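Local coordinates for protein PlyP35 (Listeria phage P35, PDB 6S3Y) that probably binds the Listeria cell wall as the C-terminal targeting domain of a phage endolysin, with two SH3-like repeats, at residues V37-H42 and V78-N83; W46-V51 and R59-H64. One frame throughout, in Å; residues are numbered along the deposited sequence.

Contact 1: V37-H42 and V78-N83; sequences VKLTKH and VNATIN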
# COMPACT_ATOMS: atom_id res chain seq x y z
N VAL A 37 5.70 0.26 15.21
CA VAL A 37 6.91 -0.30 14.53
C VAL A 37 8.08 0.62 14.78
O VAL A 37 7.90 1.80 15.24
CB VAL A 37 6.63 -0.48 13.02
CG1 VAL A 37 5.52 -1.49 12.77
CG2 VAL A 37 6.30 0.83 12.32
N LYS A 38 9.28 0.13 14.44
CA LYS A 38 10.49 0.96 14.38
C LYS A 38 10.94 1.03 12.91
O LYS A 38 10.98 -0.02 12.26
CB LYS A 38 11.56 0.37 15.30
CG LYS A 38 12.88 1.19 15.34
CD LYS A 38 14.00 0.53 16.12
CE LYS A 38 14.46 -0.80 15.55
NZ LYS A 38 15.25 -1.56 16.54
N LEU A 39 11.27 2.22 12.45
CA LEU A 39 11.58 2.49 11.03
C LEU A 39 12.76 3.46 10.99
O LEU A 39 13.05 4.10 12.00
CB LEU A 39 10.36 3.10 10.32
CG LEU A 39 9.15 2.19 10.15
CD1 LEU A 39 7.96 2.97 9.61
CD2 LEU A 39 9.40 0.99 9.27
N THR A 40 13.36 3.65 9.81
CA THR A 40 14.33 4.73 9.53
C THR A 40 13.88 5.39 8.23
O THR A 40 13.50 4.64 7.29
CB THR A 40 15.75 4.17 9.51
OG1 THR A 40 15.98 3.50 10.75
CG2 THR A 40 16.78 5.26 9.34
N LYS A 41 13.92 6.72 8.17
CA LYS A 41 13.62 7.44 6.91
C LYS A 41 14.59 6.93 5.83
O LYS A 41 15.75 6.85 6.12
CB LYS A 41 13.74 8.95 7.09
CG LYS A 41 13.07 9.78 5.99
CD LYS A 41 11.59 9.72 6.04
CE LYS A 41 10.96 10.71 5.07
NZ LYS A 41 9.92 10.07 4.22
N HIS A 42 14.06 6.56 4.66
CA HIS A 42 14.84 5.96 3.56
C HIS A 42 15.07 7.00 2.47
O HIS A 42 16.19 7.08 1.96
CB HIS A 42 14.16 4.71 3.02
CG HIS A 42 14.80 4.15 1.80
ND1 HIS A 42 16.06 3.62 1.79
CD2 HIS A 42 14.34 4.06 0.55
CE1 HIS A 42 16.36 3.24 0.56
NE2 HIS A 42 15.31 3.49 -0.22
N VAL A 78 13.12 5.97 14.01
CA VAL A 78 11.89 6.60 14.55
C VAL A 78 10.95 5.49 15.04
O VAL A 78 11.05 4.31 14.57
CB VAL A 78 11.21 7.52 13.51
CG1 VAL A 78 12.08 8.69 13.16
CG2 VAL A 78 10.80 6.77 12.27
N ASN A 79 10.08 5.85 15.99
CA ASN A 79 8.99 4.95 16.44
C ASN A 79 7.73 5.48 15.75
O ASN A 79 7.54 6.72 15.76
CB ASN A 79 8.95 4.88 17.95
CG ASN A 79 10.33 4.68 18.54
OD1 ASN A 79 11.03 3.69 18.30
ND2 ASN A 79 10.74 5.69 19.28
N ALA A 80 6.97 4.61 15.11
CA ALA A 80 5.83 5.04 14.27
C ALA A 80 4.64 4.11 14.46
O ALA A 80 4.85 2.93 14.82
CB ALA A 80 6.22 5.09 12.80
N THR A 81 3.46 4.64 14.19
CA THR A 81 2.18 3.90 14.15
C THR A 81 1.73 3.80 12.70
O THR A 81 1.77 4.80 12.00
CB THR A 81 1.15 4.62 15.03
OG1 THR A 81 1.70 4.63 16.34
CG2 THR A 81 -0.21 3.94 15.01
N ILE A 82 1.34 2.62 12.26
CA ILE A 82 0.87 2.40 10.86
C ILE A 82 -0.49 3.08 10.67
O ILE A 82 -1.43 2.88 11.48
CB ILE A 82 0.85 0.91 10.51
CG1 ILE A 82 2.25 0.31 10.66
CG2 ILE A 82 0.29 0.68 9.12
CD1 ILE A 82 3.35 1.17 10.02
N ASN A 83 -0.57 3.86 9.60
CA ASN A 83 -1.81 4.49 9.05
C ASN A 83 -2.18 3.75 7.76
O ASN A 83 -1.54 4.00 6.72
CB ASN A 83 -1.58 5.99 8.86
CG ASN A 83 -2.77 6.67 8.23
OD1 ASN A 83 -3.84 6.69 8.81
ND2 ASN A 83 -2.61 7.22 7.04

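Contact 2: W46-V51 and R59-H64; sequences WYTGVV and RGYIYH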
# COMPACT_ATOMS: atom_id res chain seq x y z
N TRP A 46 9.67 7.41 1.49
CA TRP A 46 9.71 6.03 2.02
C TRP A 46 10.48 5.96 3.34
O TRP A 46 11.42 6.74 3.56
CB TRP A 46 10.32 5.05 1.02
CG TRP A 46 9.51 4.87 -0.23
CD1 TRP A 46 9.50 5.68 -1.32
CD2 TRP A 46 8.56 3.81 -0.48
NE1 TRP A 46 8.60 5.21 -2.23
CE2 TRP A 46 8.01 4.06 -1.75
CE3 TRP A 46 8.12 2.69 0.23
CZ2 TRP A 46 7.07 3.22 -2.33
CZ3 TRP A 46 7.19 1.86 -0.34
CH2 TRP A 46 6.68 2.11 -1.61
N TYR A 47 10.06 5.00 4.16
CA TYR A 47 10.74 4.51 5.38
C TYR A 47 11.23 3.11 5.05
O TYR A 47 10.64 2.44 4.20
CB TYR A 47 9.80 4.51 6.59
CG TYR A 47 9.46 5.87 7.12
CD1 TYR A 47 10.28 6.49 8.05
CD2 TYR A 47 8.35 6.56 6.69
CE1 TYR A 47 9.99 7.77 8.52
CE2 TYR A 47 8.05 7.84 7.14
CZ TYR A 47 8.88 8.44 8.06
OH TYR A 47 8.64 9.71 8.50
N THR A 48 12.26 2.67 5.77
CA THR A 48 12.70 1.26 5.74
C THR A 48 12.77 0.76 7.17
O THR A 48 12.80 1.57 8.09
CB THR A 48 14.02 1.11 4.98
OG1 THR A 48 14.32 -0.29 4.87
CG2 THR A 48 15.17 1.82 5.64
N GLY A 49 12.77 -0.55 7.35
CA GLY A 49 13.03 -1.19 8.64
C GLY A 49 13.30 -2.66 8.45
O GLY A 49 13.31 -3.13 7.29
N VAL A 50 13.49 -3.36 9.57
CA VAL A 50 13.78 -4.80 9.58
C VAL A 50 12.75 -5.49 10.49
O VAL A 50 12.34 -4.88 11.47
CB VAL A 50 15.23 -5.01 10.04
CG1 VAL A 50 15.55 -6.47 10.27
CG2 VAL A 50 16.18 -4.43 9.00
N VAL A 51 12.36 -6.70 10.11
CA VAL A 51 11.51 -7.62 10.92
C VAL A 51 12.22 -8.99 10.92
O VAL A 51 13.17 -9.19 10.12
CB VAL A 51 10.14 -7.62 10.22
CG1 VAL A 51 10.10 -8.51 9.03
CG2 VAL A 51 8.96 -7.55 11.10
N ARG A 59 14.44 -6.99 5.37
CA ARG A 59 14.26 -5.53 5.23
C ARG A 59 12.97 -5.26 4.44
O ARG A 59 12.70 -5.98 3.48
CB ARG A 59 15.48 -4.88 4.57
CG ARG A 59 15.34 -3.38 4.39
CD ARG A 59 16.66 -2.68 4.17
NE ARG A 59 17.56 -2.82 5.31
CZ ARG A 59 17.53 -2.07 6.39
NH1 ARG A 59 16.62 -1.13 6.56
NH2 ARG A 59 18.40 -2.31 7.36
N GLY A 60 12.25 -4.22 4.82
CA GLY A 60 11.10 -3.74 4.05
C GLY A 60 11.09 -2.23 3.95
O GLY A 60 11.93 -1.55 4.58
N TYR A 61 10.13 -1.74 3.16
CA TYR A 61 9.97 -0.31 2.83
C TYR A 61 8.48 0.02 2.89
O TYR A 61 7.68 -0.72 2.32
CB TYR A 61 10.53 -0.05 1.43
CG TYR A 61 11.99 -0.40 1.28
CD1 TYR A 61 12.39 -1.68 0.96
CD2 TYR A 61 12.96 0.55 1.50
CE1 TYR A 61 13.74 -2.02 0.86
CE2 TYR A 61 14.31 0.25 1.38
CZ TYR A 61 14.70 -1.05 1.07
OH TYR A 61 16.01 -1.41 0.98
N ILE A 62 8.14 1.15 3.50
CA ILE A 62 6.73 1.57 3.61
C ILE A 62 6.62 3.05 3.28
O ILE A 62 7.47 3.85 3.72
CB ILE A 62 6.14 1.17 4.99
CG1 ILE A 62 4.66 1.51 5.05
CG2 ILE A 62 6.92 1.80 6.13
CD1 ILE A 62 3.90 0.75 6.12
N TYR A 63 5.60 3.40 2.52
CA TYR A 63 5.40 4.77 2.00
C TYR A 63 5.07 5.71 3.15
O TYR A 63 4.41 5.28 4.10
CB TYR A 63 4.34 4.69 0.91
CG TYR A 63 4.16 5.94 0.10
CD1 TYR A 63 4.92 6.15 -1.04
CD2 TYR A 63 3.21 6.88 0.43
CE1 TYR A 63 4.72 7.27 -1.85
CE2 TYR A 63 2.99 7.99 -0.36
CZ TYR A 63 3.74 8.18 -1.51
OH TYR A 63 3.54 9.29 -2.26
N HIS A 64 5.53 6.95 3.08
CA HIS A 64 5.61 7.89 4.23
C HIS A 64 4.21 8.14 4.81
O HIS A 64 4.10 8.28 6.04
CB HIS A 64 6.30 9.19 3.83
CG HIS A 64 5.47 10.09 3.00
ND1 HIS A 64 5.16 9.84 1.65
CD2 HIS A 64 4.85 11.23 3.32
CE1 HIS A 64 4.40 10.80 1.19
NE2 HIS A 64 4.21 11.67 2.19

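Contact 1: V37-H42 and V78-N83
Val37, Lys38 and Leu39 pair with Ala80, Asn79 and Val78 as neighbours in the antiparallel sheet of an SH3-like cell wall binding domain. The two strands are strongly twisted against each other, the N-to-C directions of the short segments 120° apart.

Four backbone hydrogen bonds hold the pairing. Val37 and Ala80 form one hydrogen-bonded pair, with Val37 N to Ala80 O at 2.8 Å and Ala80 N to Val37 O at 3.0 Å. Leu39 and Val78 form the other, with Leu39 N to Val78 O at 3.0 Å and the shorter bond from Val78 N to Leu39 O at 2.7 Å. Between them lies the non-hydrogen-bonded pair of Lys38 and Asn79, with two CA-H...O contacts, Lys38 CA to Val78 O (3.4 Å) and Asn79 CA to Val37 O. Lysine suits this exposed position because its methylenes can lie over the strands, CG touching Val78 O, while the ammonium end leads away.

The opposite face carries the apolar side chains Val37, Leu39, Val78 and Ala80. The small Ala80 lets Leu39 reach across, with CD1 of Leu39 4.2 Å from CB of Ala80. Trp31 of strand 27-32 covers Val37 and Ile82 here, while Tyr47 packs on Leu39 and Val78. Beta-branched valine fits such extended backbone: in Val78, CG2 sits between the backbone N and the carbonyl carbon (chi1 -64°), 3.5 Å from Leu39 O. Beyond the last pair the end of the Ile82 side chain reaches strand 36-41, crossing Val37 at about a right angle, its CD1 3.8 Å from Val37 CG2.

Contact 2: W46-V51 and R59-H64
Tyr63 turns its edge to the face of the five-membered ring of Trp46 in a T-shaped pair, the planes at 89° and Tyr63 CD1 3.8 Å from Trp46 CE2. Tyr63 CB lies over the indole's six-membered ring, 4.2 Å from its centroid, adding a CH-pi contact. The broad indole suits this place because it spans several residues of the partner strand: while Tyr63 occupies one face, the Tyr61 carbonyl O comes to its edge, and CE3 packs against Tyr61 CB.

On the same side of the sheet, Thr48 is the polar centre. With OG1 anti to the backbone N (chi1 -174°), its hydroxyl donates to Gly60 O at 2.7 Å and accepts from Arg59 NH1 at 3.0 Å, Thr48 OG1 lying 3° out of the guanidinium plane. That oxygen also sits over the face of the Tyr61 ring, near its rim. Gly60 O takes a second bond from Gly49 N, the two donors arriving from opposite faces of the carbonyl plane. Val50 CG2 covers one face of the guanidinium, 3.5 Å from Arg59 NH2.

On the other face of the sheet, Tyr47 CB meets Ile62 CG2, and the tyrosine ring presents its edge to His64 CA. The hydrogen-bonded pair Gly49 and Gly60 adds no side chain to this face. Backbone bonds Tyr47 N to Ile62 O and Ile62 N to Tyr47 O help close the beta hairpin of strands 46-53 and 56-63 in an SH3-like domain.

Strands 36-41 and 46-53 are consecutive in the chain and adjacent in one sheet, so contact 1 and contact 2 lie side by side, their centres about 8 Å apart. A probable backbone hydrogen bond from Thr40 N to Thr48 O (2.8 Å) joins them directly. Tyr47 of contact 2, besides packing on contact 1 through Leu39 and Val78, makes a cation-pi contact with Lys41, whose CD packs 3.5 Å from Tyr47 CE1. On the face of Thr48, His42 meets the Tyr61 ring edge-to-face, with CE1 of His42 3.7 Å from CE2 of Tyr61. Contact 1 connects this region to strand 78-89, whereas contact 2 is local, within a hairpin.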